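Inactive glucansucrase (Lactobacillus reuteri, PDB 5JBD) belongs to glycoside hydrolase family 70, whose members are built around a TIM-type barrel. Local coordinates at residues T306-P310 with V634-T640. Numbering follows the deposited sequence. Where two conformers were deposited one is given.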
loop_
_atom_site.group_PDB
_atom_site.type_symbol
_atom_site.label_atom_id
_atom_site.label_comp_id
_atom_site.label_asym_id
_atom_site.label_seq_id
_atom_site.Cartn_x
_atom_site.Cartn_y
_atom_site.Cartn_z
ATOM N N THR A 306 12.670 23.089 -10.587
ATOM C CA THR A 306 11.386 23.250 -9.926
ATOM C C THR A 306 11.448 24.283 -8.795
ATOM O O THR A 306 10.514 25.052 -8.622
ATOM C CB THR A 306 10.919 21.913 -9.335
ATOM O OG1 THR A 306 11.975 21.353 -8.559
ATOM C CG2 THR A 306 10.553 20.943 -10.441
ATOM N N LYS A 307 12.530 24.265 -8.023
ATOM C CA LYS A 307 12.675 25.157 -6.888
ATOM C C LYS A 307 12.777 26.608 -7.381
ATOM O O LYS A 307 13.579 26.910 -8.271
ATOM C CB LYS A 307 13.899 24.756 -6.066
ATOM C CG LYS A 307 13.975 25.414 -4.695
ATOM C CD LYS A 307 15.093 24.796 -3.857
ATOM C CE LYS A 307 15.171 25.422 -2.475
ATOM N NZ LYS A 307 16.217 24.798 -1.636
ATOM N N GLY A 308 11.927 27.483 -6.844
ATOM C CA GLY A 308 11.892 28.887 -7.263
ATOM C C GLY A 308 11.203 29.204 -8.588
ATOM O O GLY A 308 11.207 30.367 -9.012
ATOM N N ASN A 309 10.628 28.187 -9.229
ATOM C CA ASN A 309 9.987 28.318 -10.537
ATOM C C ASN A 309 8.645 27.563 -10.474
ATOM O O ASN A 309 8.595 26.361 -10.767
ATOM C CB ASN A 309 10.910 27.757 -11.637
ATOM C CG ASN A 309 12.250 28.476 -11.703
ATOM O OD1 ASN A 309 12.307 29.696 -11.795
ATOM N ND2 ASN A 309 13.335 27.717 -11.654
ATOM N N PRO A 310 7.571 28.249 -10.030
ATOM C CA PRO A 310 6.258 27.612 -9.839
ATOM C C PRO A 310 5.702 26.871 -11.047
ATOM O O PRO A 310 5.075 25.814 -10.873
ATOM C CB PRO A 310 5.353 28.791 -9.451
ATOM C CG PRO A 310 6.270 29.739 -8.759
ATOM C CD PRO A 310 7.558 29.643 -9.524
ATOM N N VAL A 634 3.612 34.642 -7.085
ATOM C CA VAL A 634 4.898 34.981 -6.471
ATOM C C VAL A 634 5.804 33.756 -6.538
ATOM O O VAL A 634 5.351 32.648 -6.272
ATOM C CB VAL A 634 4.721 35.465 -5.010
ATOM C CG1 VAL A 634 6.076 35.636 -4.310
ATOM C CG2 VAL A 634 3.929 36.777 -4.983
ATOM N N ALA A 635 7.063 33.954 -6.930
ATOM C CA ALA A 635 8.052 32.880 -6.922
ATOM C C ALA A 635 8.991 33.138 -5.754
ATOM O O ALA A 635 9.324 34.281 -5.455
ATOM C CB ALA A 635 8.816 32.838 -8.223
ATOM N N ASN A 636 9.372 32.078 -5.063
ATOM C CA ASN A 636 10.231 32.194 -3.887
ATOM C C ASN A 636 11.360 31.212 -4.061
ATOM O O ASN A 636 11.115 30.005 -4.164
ATOM C CB ASN A 636 9.411 31.885 -2.635
ATOM C CG ASN A 636 10.191 32.075 -1.344
ATOM O OD1 ASN A 636 11.429 32.002 -1.304
ATOM N ND2 ASN A 636 9.457 32.285 -0.265
ATOM N N LYS A 637 12.605 31.706 -4.068
ATOM C CA LYS A 637 13.777 30.851 -4.302
ATOM C C LYS A 637 13.936 29.719 -3.289
ATOM O O LYS A 637 14.590 28.739 -3.586
ATOM C CB LYS A 637 15.094 31.670 -4.371
ATOM C CG LYS A 637 15.517 32.280 -3.037
ATOM C CD LYS A 637 16.603 33.352 -3.154
ATOM C CE LYS A 637 16.992 33.847 -1.746
ATOM N NZ LYS A 637 18.024 32.974 -1.113
ATOM N N GLU A 638 13.378 29.872 -2.089
ATOM C CA GLU A 638 13.487 28.880 -1.041
ATOM C C GLU A 638 12.350 27.850 -1.077
ATOM O O GLU A 638 12.363 26.902 -0.279
ATOM C CB GLU A 638 13.477 29.561 0.351
ATOM C CG GLU A 638 14.332 30.814 0.625
ATOM C CD GLU A 638 15.834 30.553 0.655
ATOM O OE1 GLU A 638 16.261 29.381 0.499
ATOM O OE2 GLU A 638 16.602 31.534 0.851
ATOM N N LYS A 639 11.382 28.018 -1.985
ATOM C CA LYS A 639 10.240 27.126 -2.053
ATOM C C LYS A 639 10.111 26.410 -3.400
ATOM O O LYS A 639 10.394 26.972 -4.463
ATOM C CB LYS A 639 8.946 27.885 -1.761
ATOM C CG LYS A 639 8.859 28.513 -0.367
ATOM C CD LYS A 639 8.897 27.458 0.723
ATOM C CE LYS A 639 8.452 27.975 2.089
ATOM N NZ LYS A 639 8.267 26.853 3.087
ATOM N N THR A 640 9.613 25.185 -3.333
ATOM C CA THR A 640 9.211 24.424 -4.515
ATOM C C THR A 640 7.685 24.561 -4.678
ATOM O O THR A 640 7.227 25.327 -5.540
ATOM C CB THR A 640 9.731 22.987 -4.392
ATOM O OG1 THR A 640 11.165 23.021 -4.382
ATOM C CG2 THR A 640 9.278 22.110 -5.549
HETATM O O HOH W 1 8.464 26.893 -7.435
#
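Gly308 and Lys639 join two surface turns through one backbone hydrogen bond, a compact example of how loops far apart in sequence can dock by their main chains. Gly308 N donates to Lys639 O over 2.9 Å, nearly straight at 162°. Beside it, Gly308 CA makes a CA-H...O contact with Asn636 O at 3.4 Å, so the glycine is gripped by carbonyls from both ends of the opposing turn. The two backbones pass close together here, with Gly308 CA 4.0 Å from Lys637 CA. Gly308 takes a positive phi (77°), as expected at the third position of a type II turn, where glycine is common.

Around this centre the side chains close in. Lys307 CG stands anti to the backbone N (chi1 -167°), and the extended chain beyond it runs along the turn Asn636-Lys639, bringing CE within 3.5 Å of Lys637 O. Its root is crossed at about a right angle by Thr640, whose OG1 lies 3.6 Å from Lys307 CB. On the other flank, Ala635 CB packs against the ring of Pro310, 3.7 Å from CD. A water lies within hydrogen-bonding distance of Thr306 O and of Thr640 O (2.8 Å) and links the two backbones.

Each turn is also braced internally, by Asn309 N to Thr306 O and by Lys639 N to Asn636 O. Asn636 OD1 receives Glu638 N from above its carbonyl plane, forming an Asx turn. From outside, Asn301 OD1 of helix 291-304 accepts from Lys307 N, Lys639 NZ bonds to Asn336 OD1, and Thr640 is tied by its backbone to Gly335.

The arrangement is two beta turns packed against each other: the type II turn Thr306-Asn309 sits against the type I turn Asn636-Lys639, joining the link between helices 291-304 and 310-315 to the loop before helix 645-648 at the protein surface.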